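Side-chain contacts in fusolin (Unidentified entomopoxvirus, PDB 4YN2), which builds the spindle micro-crystals of an insect poxvirus that enhance its virulence, and carries a chitin-binding domain related to lytic polysaccharide mono-oxygenases: residues A[43-48]-A[52-57]; A[118-123]-A[128-133]; A[136-141]-A[176-181]. All blocks are in the same frame, centred on the assembly; numbering follows the deposited sequence.

Contact 1 of 3, residues A[43-48]-A[52-57]; sequences KVLDET and TDAISA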
ATOM      1  N   LYS A  43       6.963  19.540   8.890  1.00 12.87           N
ATOM      2  CA  LYS A  43       7.283  19.114  10.260  1.00 13.06           C
ATOM      3  C   LYS A  43       8.671  19.622  10.667  1.00 18.49           C
ATOM      4  O   LYS A  43       8.830  20.211  11.744  1.00 17.82           O
ATOM      5  CB  LYS A  43       7.217  17.580  10.361  1.00 15.03           C
ATOM      6  CG  LYS A  43       7.585  16.977  11.696  1.00 22.59           C
ATOM      7  CD  LYS A  43       7.320  15.477  11.665  1.00 25.01           C
ATOM      8  CE  LYS A  43       7.895  14.769  12.855  1.00 27.05           C
ATOM      9  NZ  LYS A  43       7.749  13.301  12.733  1.00 31.38           N
ATOM     10  N   VAL A  44       9.664  19.409   9.789  1.00 14.95           N
ATOM     11  CA  VAL A  44      11.046  19.809  10.043  1.00 15.27           C
ATOM     12  C   VAL A  44      11.202  21.341   9.930  1.00 20.37           C
ATOM     13  O   VAL A  44      11.912  21.925  10.745  1.00 19.43           O
ATOM     14  CB  VAL A  44      12.019  19.040   9.124  1.00 19.09           C
ATOM     15  CG1 VAL A  44      13.441  19.591   9.229  1.00 19.08           C
ATOM     16  CG2 VAL A  44      11.995  17.552   9.473  1.00 18.76           C
ATOM     17  N   LEU A  45      10.529  21.984   8.969  1.00 18.31           N
ATOM     18  CA  LEU A  45      10.568  23.444   8.823  1.00 19.13           C
ATOM     19  C   LEU A  45      10.052  24.131  10.102  1.00 25.58           C
ATOM     20  O   LEU A  45      10.653  25.094  10.562  1.00 24.79           O
ATOM     21  CB  LEU A  45       9.720  23.885   7.614  1.00 19.12           C
ATOM     22  CG  LEU A  45       9.730  25.382   7.259  1.00 23.86           C
ATOM     23  CD1 LEU A  45      11.049  25.795   6.648  1.00 24.52           C
ATOM     24  CD2 LEU A  45       8.611  25.711   6.294  1.00 25.10           C
ATOM     25  N   ASP A  46       8.966  23.611  10.685  1.00 24.48           N
ATOM     26  CA  ASP A  46       8.370  24.165  11.904  1.00 24.84           C
ATOM     27  C   ASP A  46       9.204  23.929  13.169  1.00 33.53           C
ATOM     28  O   ASP A  46       9.069  24.713  14.105  1.00 33.79           O
ATOM     29  CB  ASP A  46       6.965  23.578  12.131  1.00 25.51           C
ATOM     30  CG  ASP A  46       5.931  24.053  11.139  1.00 30.74           C
ATOM     31  OD1 ASP A  46       6.242  24.971  10.350  1.00 30.78           O
ATOM     32  OD2 ASP A  46       4.798  23.526  11.165  1.00 36.94           O
ATOM     33  N   GLU A  47      10.023  22.865  13.235  1.00 33.47           N
ATOM     34  CA  GLU A  47      10.810  22.574  14.439  1.00 35.17           C
ATOM     35  C   GLU A  47      12.185  23.264  14.420  1.00 41.98           C
ATOM     36  O   GLU A  47      12.622  23.741  15.468  1.00 42.04           O
ATOM     37  CB  GLU A  47      10.956  21.048  14.649  1.00 36.89           C
ATOM     38  CG  GLU A  47      12.141  20.365  13.988  1.00 51.34           C
ATOM     39  CD  GLU A  47      12.126  18.851  14.084  1.00 77.71           C
ATOM     40  OE1 GLU A  47      13.138  18.280  14.549  1.00 75.59           O
ATOM     41  OE2 GLU A  47      11.104  18.236  13.701  1.00 73.03           O
ATOM     42  N   THR A  48      12.866  23.309  13.254  1.00 39.90           N
ATOM     43  CA  THR A  48      14.211  23.891  13.127  1.00 40.24           C
ATOM     44  C   THR A  48      14.227  25.308  12.508  1.00 44.16           C
ATOM     45  O   THR A  48      15.184  26.048  12.743  1.00 44.39           O
ATOM     46  CB  THR A  48      15.091  22.953  12.278  1.00 51.71           C
ATOM     47  OG1 THR A  48      14.920  21.604  12.725  1.00 51.41           O
ATOM     48  CG2 THR A  48      16.570  23.312  12.349  1.00 53.12           C
ATOM     49  N   THR A  52      16.692  24.339   4.266  1.00 23.37           N
ATOM     50  CA  THR A  52      17.639  23.323   3.790  1.00 23.17           C
ATOM     51  C   THR A  52      17.411  21.989   4.522  1.00 24.57           C
ATOM     52  O   THR A  52      17.449  20.940   3.881  1.00 23.18           O
ATOM     53  CB  THR A  52      19.090  23.805   3.932  1.00 35.64           C
ATOM     54  OG1 THR A  52      19.302  24.863   2.999  1.00 42.39           O
ATOM     55  CG2 THR A  52      20.109  22.702   3.669  1.00 36.57           C
ATOM     56  N   ASP A  53      17.179  22.036   5.845  1.00 20.49           N
ATOM     57  CA  ASP A  53      16.911  20.838   6.645  1.00 20.28           C
ATOM     58  C   ASP A  53      15.567  20.226   6.263  1.00 21.52           C
ATOM     59  O   ASP A  53      15.461  19.004   6.189  1.00 21.19           O
ATOM     60  CB  ASP A  53      16.913  21.165   8.145  1.00 23.11           C
ATOM     61  CG  ASP A  53      18.254  21.622   8.693  1.00 37.37           C
ATOM     62  OD1 ASP A  53      19.283  21.404   8.011  1.00 39.17           O
ATOM     63  OD2 ASP A  53      18.278  22.175   9.809  1.00 43.82           O
ATOM     64  N   ALA A  54      14.551  21.072   6.015  1.00 16.10           N
ATOM     65  CA  ALA A  54      13.219  20.627   5.608  1.00 15.64           C
ATOM     66  C   ALA A  54      13.286  19.882   4.273  1.00 15.89           C
ATOM     67  O   ALA A  54      12.757  18.780   4.174  1.00 12.68           O
ATOM     68  CB  ALA A  54      12.273  21.816   5.503  1.00 16.43           C
ATOM     69  N   ILE A  55      14.019  20.444   3.291  1.00 12.98           N
ATOM     70  CA  ILE A  55      14.218  19.816   1.979  1.00 12.13           C
ATOM     71  C   ILE A  55      14.956  18.487   2.135  1.00 14.42           C
ATOM     72  O   ILE A  55      14.529  17.489   1.573  1.00 13.85           O
ATOM     73  CB  ILE A  55      15.007  20.731   1.000  1.00 15.10           C
ATOM     74  CG1 ILE A  55      14.251  22.028   0.680  1.00 15.55           C
ATOM     75  CG2 ILE A  55      15.343  19.969  -0.293  1.00 15.78           C
ATOM     76  CD1 ILE A  55      15.197  23.178   0.105  1.00 14.68           C
ATOM     77  N   SER A  56      16.074  18.486   2.871  1.00 10.99           N
ATOM     78  CA  SER A  56      16.889  17.287   3.041  1.00 11.23           C
ATOM     79  C   SER A  56      16.128  16.162   3.749  1.00 13.01           C
ATOM     80  O   SER A  56      16.284  15.006   3.363  1.00 10.80           O
ATOM     81  CB  SER A  56      18.159  17.606   3.819  1.00 16.60           C
ATOM     82  OG  SER A  56      18.970  18.509   3.082  1.00 32.57           O
ATOM     83  N   ALA A  57      15.344  16.492   4.793  1.00 10.22           N
ATOM     84  CA  ALA A  57      14.557  15.488   5.519  1.00 10.11           C
ATOM     85  C   ALA A  57      13.481  14.872   4.625  1.00 11.65           C
ATOM     86  O   ALA A  57      13.323  13.653   4.613  1.00 11.35           O
ATOM     87  CB  ALA A  57      13.916  16.103   6.738  1.00 10.77           C
TER
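Apolar packing joins Val44 and Leu45 of 43-48 to Ala54 and Ala57 of 52-57. Val44 puts both branches to use. Its CG2 meets CB of Ala57 at 3.6 Å, while CG1 lies anti to the backbone N (chi1 172°) and runs over the turn at Asp53, 3.7 Å from Asp53 O. Leu45 contributes its CB, 3.9 Å from CB of Ala54. Because Ala54 and Ala57 offer only methyls, the backbones come close: the CA atoms of Val44 and Ala54 are 5.0 Å apart.

Farther along, a methyl meets a carboxylate: Thr48 CG2, not the hydroxyl, lies 3.3 Å from Asp53 OD2, a van der Waals touch and not a hydrogen bond. The threonine runs nearly perpendicular to the aspartate. Trp99, from a loop, packs against Val44, Thr48 and Asp53.

Within 52-57, Ser56 OG turns back on its own helix and bonds Thr52 O at 3.0 Å. The Ser56 backbone N reaches the same oxygen from the opposite face of the carbonyl plane.

The segment axes approach to 8.0 Å with their directions 149° apart: a near-antiparallel helical hairpin, with two residues, 49-50, joining helix 31-48 to helix 51-63.

Contact 2 of 3, residues A[118-123]-A[128-133]; sequences TVIPLS and VSVPLE. With EDO (1,2-ethanediol), chain D.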
ATOM      1  N   THR A 118      -2.251  -1.125  -5.933  1.00  9.05           N
ATOM      2  CA  THR A 118      -2.118  -2.028  -7.069  1.00  8.71           C
ATOM      3  C   THR A 118      -3.455  -2.757  -7.106  1.00 12.91           C
ATOM      4  O   THR A 118      -3.827  -3.369  -6.103  1.00 11.76           O
ATOM      5  CB  THR A 118      -0.938  -2.960  -6.944  1.00 10.61           C
ATOM      6  OG1 THR A 118       0.251  -2.194  -7.076  1.00 10.65           O
ATOM      7  CG2 THR A 118      -0.950  -4.050  -8.024  1.00 10.60           C
ATOM      8  N   VAL A 119      -4.193  -2.661  -8.214  1.00 10.92           N
ATOM      9  CA  VAL A 119      -5.512  -3.282  -8.316  1.00 11.79           C
ATOM     10  C   VAL A 119      -5.377  -4.688  -8.896  1.00 17.98           C
ATOM     11  O   VAL A 119      -4.996  -4.846 -10.048  1.00 18.61           O
ATOM     12  CB  VAL A 119      -6.468  -2.392  -9.138  1.00 15.14           C
ATOM     13  CG1 VAL A 119      -7.846  -3.024  -9.244  1.00 14.79           C
ATOM     14  CG2 VAL A 119      -6.566  -1.005  -8.522  1.00 15.12           C
ATOM     15  N   ILE A 120      -5.699  -5.700  -8.090  1.00 15.30           N
ATOM     16  CA  ILE A 120      -5.600  -7.102  -8.465  1.00 16.16           C
ATOM     17  C   ILE A 120      -6.941  -7.597  -9.022  1.00 22.02           C
ATOM     18  O   ILE A 120      -7.915  -7.646  -8.274  1.00 21.31           O
ATOM     19  CB  ILE A 120      -5.174  -7.956  -7.238  1.00 19.22           C
ATOM     20  CG1 ILE A 120      -3.847  -7.445  -6.634  1.00 19.69           C
ATOM     21  CG2 ILE A 120      -5.048  -9.429  -7.635  1.00 20.08           C
ATOM     22  CD1 ILE A 120      -3.646  -7.867  -5.192  1.00 29.17           C
ATOM     23  N   PRO A 121      -7.008  -8.056 -10.282  1.00 20.03           N
ATOM     24  CA  PRO A 121      -8.283  -8.587 -10.785  1.00 20.20           C
ATOM     25  C   PRO A 121      -8.582  -9.986 -10.253  1.00 23.27           C
ATOM     26  O   PRO A 121      -7.684 -10.822 -10.135  1.00 21.84           O
ATOM     27  CB  PRO A 121      -8.071  -8.614 -12.299  1.00 22.03           C
ATOM     28  CG  PRO A 121      -6.617  -8.864 -12.450  1.00 26.69           C
ATOM     29  CD  PRO A 121      -5.966  -8.094 -11.328  1.00 22.01           C
ATOM     30  N   LEU A 122      -9.848 -10.230  -9.917  1.00 21.02           N
ATOM     31  CA  LEU A 122     -10.296 -11.557  -9.491  1.00 21.34           C
ATOM     32  C   LEU A 122     -10.634 -12.382 -10.732  1.00 25.21           C
ATOM     33  O   LEU A 122     -11.268 -11.865 -11.654  1.00 23.76           O
ATOM     34  CB  LEU A 122     -11.529 -11.479  -8.566  1.00 21.95           C
ATOM     35  CG  LEU A 122     -11.226 -11.525  -7.079  1.00 27.51           C
ATOM     36  CD1 LEU A 122     -10.350 -10.385  -6.671  1.00 27.85           C
ATOM     37  CD2 LEU A 122     -12.493 -11.526  -6.277  1.00 30.16           C
ATOM     38  N   SER A 123     -10.252 -13.663 -10.738  1.00 23.16           N
ATOM     39  CA  SER A 123     -10.600 -14.587 -11.815  1.00 23.84           C
ATOM     40  C   SER A 123     -12.059 -15.011 -11.628  1.00 28.07           C
ATOM     41  O   SER A 123     -12.833 -15.045 -12.585  1.00 27.32           O
ATOM     42  CB  SER A 123      -9.674 -15.800 -11.801  1.00 28.65           C
ATOM     43  OG  SER A 123      -9.798 -16.545 -13.002  1.00 42.52           O
ATOM     44  N   VAL A 128     -11.783 -17.032  -2.146  1.00 22.40           N
ATOM     45  CA  VAL A 128     -11.509 -16.619  -0.762  1.00 22.49           C
ATOM     46  C   VAL A 128     -10.115 -15.959  -0.680  1.00 24.03           C
ATOM     47  O   VAL A 128      -9.918 -15.006   0.086  1.00 21.88           O
ATOM     48  CB  VAL A 128     -11.630 -17.794   0.248  1.00 27.81           C
ATOM     49  CG1 VAL A 128     -10.591 -18.902   0.003  1.00 28.10           C
ATOM     50  CG2 VAL A 128     -11.533 -17.281   1.688  1.00 28.42           C
ATOM     51  N   SER A 129      -9.159 -16.487  -1.451  1.00 20.85           N
ATOM     52  CA  SER A 129      -7.788 -15.993  -1.507  1.00 21.28           C
ATOM     53  C   SER A 129      -7.300 -15.968  -2.941  1.00 24.68           C
ATOM     54  O   SER A 129      -7.793 -16.733  -3.775  1.00 25.48           O
ATOM     55  CB  SER A 129      -6.870 -16.877  -0.664  1.00 25.29           C
ATOM     56  OG  SER A 129      -7.372 -17.008   0.656  1.00 35.24           O
ATOM     57  N   VAL A 130      -6.343 -15.084  -3.230  1.00 19.40           N
ATOM     58  CA  VAL A 130      -5.716 -14.970  -4.548  1.00 19.12           C
ATOM     59  C   VAL A 130      -4.253 -15.350  -4.342  1.00 19.00           C
ATOM     60  O   VAL A 130      -3.557 -14.644  -3.609  1.00 16.65           O
ATOM     61  CB  VAL A 130      -5.895 -13.549  -5.203  1.00 24.66           C
ATOM     62  CG1 VAL A 130      -4.746 -13.202  -6.157  1.00 24.66           C
ATOM     63  CG2 VAL A 130      -7.217 -13.448  -5.963  1.00 25.25           C
ATOM     64  N   PRO A 131      -3.766 -16.470  -4.925  1.00 15.14           N
ATOM     65  CA  PRO A 131      -2.333 -16.757  -4.836  1.00 14.21           C
ATOM     66  C   PRO A 131      -1.614 -15.722  -5.677  1.00 16.69           C
ATOM     67  O   PRO A 131      -1.887 -15.614  -6.870  1.00 16.61           O
ATOM     68  CB  PRO A 131      -2.209 -18.168  -5.403  1.00 16.02           C
ATOM     69  CG  PRO A 131      -3.343 -18.305  -6.329  1.00 20.57           C
ATOM     70  CD  PRO A 131      -4.441 -17.409  -5.841  1.00 16.96           C
ATOM     71  N   LEU A 132      -0.822 -14.879  -5.044  1.00 12.59           N
ATOM     72  CA  LEU A 132      -0.110 -13.815  -5.740  1.00 11.25           C
ATOM     73  C   LEU A 132       1.349 -14.018  -5.547  1.00 13.56           C
ATOM     74  O   LEU A 132       1.796 -14.201  -4.409  1.00 12.68           O
ATOM     75  CB  LEU A 132      -0.542 -12.444  -5.203  1.00 11.51           C
ATOM     76  CG  LEU A 132      -0.169 -11.224  -6.051  1.00 17.07           C
ATOM     77  CD1 LEU A 132      -0.866 -11.254  -7.410  1.00 18.31           C
ATOM     78  CD2 LEU A 132      -0.537  -9.943  -5.324  1.00 18.25           C
ATOM     79  N   GLU A 133       2.116 -13.980  -6.636  1.00  9.06           N
ATOM     80  CA  GLU A 133       3.554 -14.109  -6.504  1.00  8.16           C
ATOM     81  C   GLU A 133       4.158 -12.754  -6.204  1.00 12.03           C
ATOM     82  O   GLU A 133       4.298 -11.912  -7.097  1.00 10.61           O
ATOM     83  CB  GLU A 133       4.190 -14.716  -7.728  1.00  8.53           C
ATOM     84  CG  GLU A 133       5.614 -15.150  -7.421  1.00 13.10           C
ATOM     85  CD  GLU A 133       6.329 -15.687  -8.635  1.00 30.42           C
ATOM     86  OE1 GLU A 133       6.190 -15.080  -9.720  1.00 23.24           O
ATOM     87  OE2 GLU A 133       7.032 -16.713  -8.508  1.00 24.12           O
TER
HETATM   88  C1  EDO D 405       7.809 -19.263  -5.947  1.00 22.19           C
HETATM   89  O1  EDO D 405       6.774 -18.284  -6.089  1.00 23.27           O
HETATM   90  C2  EDO D 405       8.150 -19.497  -4.453  1.00 22.34           C
HETATM   91  O2  EDO D 405       6.977 -19.400  -3.640  1.00 18.29           O
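Ile120 and Leu132 meet tip to tip across two strands that are not paired with each other, the unusual point in segments so near in sequence. Even the nearest CA atoms, those of Leu122 and Val130, stand 7.6 Å apart, and side chains alone span the distance. The tightest touch is CD1 of Ile120 on CD2 of Leu132, at 3.7 Å.

Ile120 serves two neighbours with two branches. CG1 stands beside the backbone N (chi1 -56°) and carries CD1 to Leu132. The other branch, CG2, is anti to that N and lies 4.1 Å from CG1 of Val130; the two side chains lie alongside each other, pointing opposite ways. Val130 turns its second methyl, CG2, to Leu122 CD1, a looser approach of 4.4 Å.

The layer goes on beyond these residues: Ile228 of strand 220-231 packs on Ile120, and Phe6 and Ile199 pack on Leu132. On 128-133, Glu133 belongs to a polar setting, with OE2 accepting a 2.9 Å hydrogen bond from O1 of an ethanediol, probably left from the crystallisation liquor, and forming a salt bridge with Arg194.

Strand 118-121 pairs with 220-231, whereas 129-138 lies between 2-6 and 191-200. Aliphatic chains packed between two separate sheets are the core of a beta sandwich, consistent with the immunoglobulin-like E-set fold of lytic polysaccharide mono-oxygenases.

Contact 3 of 3, residues A[136-141]-A[176-181]; sequences FCPTAV and VPLDPR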
ATOM      1  N   PHE A 136      10.076  -9.240  -4.055  1.00  7.16           N
ATOM      2  CA  PHE A 136      10.857  -8.319  -3.238  1.00  6.75           C
ATOM      3  C   PHE A 136      12.143  -8.075  -4.012  1.00 11.93           C
ATOM      4  O   PHE A 136      12.771  -9.029  -4.502  1.00 11.11           O
ATOM      5  CB  PHE A 136      11.107  -8.833  -1.815  1.00  7.70           C
ATOM      6  CG  PHE A 136      11.730  -7.800  -0.910  1.00  8.81           C
ATOM      7  CD1 PHE A 136      13.103  -7.586  -0.913  1.00 11.80           C
ATOM      8  CD2 PHE A 136      10.945  -7.033  -0.057  1.00 10.33           C
ATOM      9  CE1 PHE A 136      13.676  -6.621  -0.082  1.00 12.58           C
ATOM     10  CE2 PHE A 136      11.521  -6.060   0.766  1.00 12.99           C
ATOM     11  CZ  PHE A 136      12.883  -5.871   0.758  1.00 10.90           C
ATOM     12  N   CYS A 137      12.481  -6.800  -4.182  1.00  8.87           N
ATOM     13  CA  CYS A 137      13.621  -6.332  -4.954  1.00  9.15           C
ATOM     14  C   CYS A 137      14.779  -6.055  -4.023  1.00 10.77           C
ATOM     15  O   CYS A 137      14.789  -5.003  -3.388  1.00 10.03           O
ATOM     16  CB  CYS A 137      13.229  -5.089  -5.749  1.00 10.58           C
ATOM     17  SG  CYS A 137      14.478  -4.542  -6.935  1.00 15.94           S
ATOM     18  N   PRO A 138      15.744  -6.987  -3.885  1.00  6.17           N
ATOM     19  CA  PRO A 138      16.844  -6.756  -2.960  1.00  6.68           C
ATOM     20  C   PRO A 138      17.968  -5.965  -3.608  1.00 12.86           C
ATOM     21  O   PRO A 138      18.364  -6.276  -4.713  1.00 13.82           O
ATOM     22  CB  PRO A 138      17.299  -8.177  -2.620  1.00  7.88           C
ATOM     23  CG  PRO A 138      17.075  -8.942  -3.871  1.00 12.39           C
ATOM     24  CD  PRO A 138      15.901  -8.288  -4.572  1.00  7.93           C
ATOM     25  N   THR A 139      18.505  -4.983  -2.918  1.00 10.19           N
ATOM     26  CA  THR A 139      19.631  -4.228  -3.445  1.00 11.06           C
ATOM     27  C   THR A 139      20.936  -4.917  -2.914  1.00 16.20           C
ATOM     28  O   THR A 139      22.006  -4.706  -3.476  1.00 15.49           O
ATOM     29  CB  THR A 139      19.427  -2.752  -3.148  1.00 24.28           C
ATOM     30  OG1 THR A 139      19.341  -2.547  -1.751  1.00 26.42           O
ATOM     31  CG2 THR A 139      18.134  -2.229  -3.805  1.00 24.03           C
ATOM     32  N   ALA A 140      20.809  -5.802  -1.905  1.00 13.14           N
ATOM     33  CA  ALA A 140      21.890  -6.637  -1.364  1.00 12.90           C
ATOM     34  C   ALA A 140      21.320  -8.010  -0.980  1.00 16.75           C
ATOM     35  O   ALA A 140      20.174  -8.091  -0.542  1.00 15.48           O
ATOM     36  CB  ALA A 140      22.516  -5.972  -0.156  1.00 13.73           C
ATOM     37  N   VAL A 141      22.097  -9.077  -1.163  1.00 13.05           N
ATOM     38  CA  VAL A 141      21.670 -10.431  -0.813  1.00 12.81           C
ATOM     39  C   VAL A 141      21.991 -10.650   0.660  1.00 15.41           C
ATOM     40  O   VAL A 141      23.166 -10.760   1.004  1.00 13.71           O
ATOM     41  CB  VAL A 141      22.365 -11.479  -1.720  1.00 17.08           C
ATOM     42  CG1 VAL A 141      22.052 -12.909  -1.281  1.00 16.64           C
ATOM     43  CG2 VAL A 141      21.985 -11.256  -3.181  1.00 17.06           C
ATOM     44  N   VAL A 176      12.433 -17.608   1.549  1.00 10.65           N
ATOM     45  CA  VAL A 176      12.046 -17.454   0.154  1.00 11.02           C
ATOM     46  C   VAL A 176      13.252 -17.693  -0.762  1.00 14.49           C
ATOM     47  O   VAL A 176      14.349 -17.240  -0.450  1.00 12.48           O
ATOM     48  CB  VAL A 176      11.477 -16.007   0.019  1.00 15.42           C
ATOM     49  CG1 VAL A 176      11.374 -15.544  -1.423  1.00 16.20           C
ATOM     50  CG2 VAL A 176      10.130 -15.882   0.732  1.00 15.47           C
ATOM     51  N   PRO A 177      13.054 -18.306  -1.940  1.00 13.43           N
ATOM     52  CA  PRO A 177      14.189 -18.500  -2.852  1.00 13.09           C
ATOM     53  C   PRO A 177      14.599 -17.233  -3.595  1.00 15.32           C
ATOM     54  O   PRO A 177      13.753 -16.410  -3.964  1.00 13.80           O
ATOM     55  CB  PRO A 177      13.654 -19.530  -3.836  1.00 15.46           C
ATOM     56  CG  PRO A 177      12.222 -19.242  -3.912  1.00 19.87           C
ATOM     57  CD  PRO A 177      11.827 -18.912  -2.495  1.00 15.47           C
ATOM     58  N   LEU A 178      15.905 -17.090  -3.817  1.00 12.08           N
ATOM     59  CA  LEU A 178      16.478 -16.021  -4.622  1.00 11.58           C
ATOM     60  C   LEU A 178      16.427 -16.532  -6.058  1.00 17.11           C
ATOM     61  O   LEU A 178      17.058 -17.541  -6.353  1.00 16.13           O
ATOM     62  CB  LEU A 178      17.906 -15.720  -4.151  1.00 11.15           C
ATOM     63  CG  LEU A 178      18.651 -14.621  -4.866  1.00 14.62           C
ATOM     64  CD1 LEU A 178      18.014 -13.256  -4.603  1.00 13.88           C
ATOM     65  CD2 LEU A 178      20.115 -14.621  -4.441  1.00 17.33           C
ATOM     66  N   ASP A 179      15.601 -15.920  -6.912  1.00 14.20           N
ATOM     67  CA  ASP A 179      15.356 -16.408  -8.270  1.00 13.40           C
ATOM     68  C   ASP A 179      15.587 -15.362  -9.347  1.00 17.67           C
ATOM     69  O   ASP A 179      15.569 -14.164  -9.056  1.00 16.16           O
ATOM     70  CB  ASP A 179      13.885 -16.855  -8.387  1.00 14.98           C
ATOM     71  CG  ASP A 179      13.495 -18.153  -7.705  1.00 28.99           C
ATOM     72  OD1 ASP A 179      14.294 -19.126  -7.766  1.00 32.16           O
ATOM     73  OD2 ASP A 179      12.325 -18.263  -7.273  1.00 30.76           O
ATOM     74  N   PRO A 180      15.691 -15.789 -10.631  1.00 16.27           N
ATOM     75  CA  PRO A 180      15.776 -14.802 -11.715  1.00 16.22           C
ATOM     76  C   PRO A 180      14.490 -13.989 -11.829  1.00 17.78           C
ATOM     77  O   PRO A 180      13.404 -14.504 -11.538  1.00 16.05           O
ATOM     78  CB  PRO A 180      15.970 -15.669 -12.973  1.00 18.19           C
ATOM     79  CG  PRO A 180      16.390 -16.997 -12.481  1.00 22.86           C
ATOM     80  CD  PRO A 180      15.711 -17.162 -11.172  1.00 18.52           C
ATOM     81  N   ARG A 181      14.600 -12.749 -12.288  1.00 14.55           N
ATOM     82  CA  ARG A 181      13.424 -11.907 -12.513  1.00 15.42           C
ATOM     83  C   ARG A 181      12.608 -12.444 -13.650  1.00 20.44           C
ATOM     84  O   ARG A 181      13.172 -12.961 -14.614  1.00 21.05           O
ATOM     85  CB  ARG A 181      13.814 -10.463 -12.887  1.00 17.56           C
ATOM     86  CG  ARG A 181      14.362  -9.621 -11.760  1.00 28.13           C
ATOM     87  CD  ARG A 181      14.693  -8.221 -12.245  1.00 37.90           C
ATOM     88  NE  ARG A 181      15.825  -8.210 -13.174  1.00 45.47           N
ATOM     89  CZ  ARG A 181      16.300  -7.129 -13.789  1.00 61.00           C
ATOM     90  NH1 ARG A 181      15.755  -5.937 -13.570  1.00 45.18           N
ATOM     91  NH2 ARG A 181      17.341  -7.227 -14.610  1.00 54.63           N
TER
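With CG anti to the backbone N (chi1 -179°), Leu178 stretches toward 136-141 and divides its two methyls between Val141 and Pro138. Val141 has its CG1 anti as well (chi1 174°), which leaves CG2 beside the backbone N and lets both of its methyls face the leucine. CD2 of Leu178 sits 4.1 Å from Val141 CG2 and equally far from CG1, so one methyl rests against the fork of the valine; the leucine comes in square to the valine. The other leucine methyl, CD1, reaches the Pro138 ring more loosely, 4.5 Å from CG.

The strands carrying these residues do not pair directly, since 191-200 runs between 129-138 and 178-180 in the sheet. Its Leu191 also packs on Leu178, and Glu143 touches the leucine from a loop. Next to Pro138, Cys137 is tied by a disulfide to Cys187, and the Thr139 backbone is hydrogen-bonded to His1, a ligand of the zinc ion.

All the touches between 136-141 and Leu178 are methyl or ring carbon contacts, none of them close. Chemistry of this kind implies loose dispersion packing that gives little directional hold, in contrast to the covalent and backbone links beside it.

In the fold
The three contacts follow one another in series along the chain, all within the part of it related to lytic polysaccharide mono-oxygenases. Contacts 2 and 3 share strand 129-138: the 128-133 end faces the second sheet, while the 136-141 end runs toward the zinc ion held by His1 and His142. The centres of contacts 2 and 3 are 22 Å apart. Contact 3 lies beside the metal site, with the Pro138 side chain about 8 Å from the zinc ion and Val141 immediately preceding His142 in sequence. Contact 1 belongs to the helices set apart from the sheets. Its centre is 40 Å from that of contact 2, on the opposite side of the chain's centre, and 35 Å from that of contact 3.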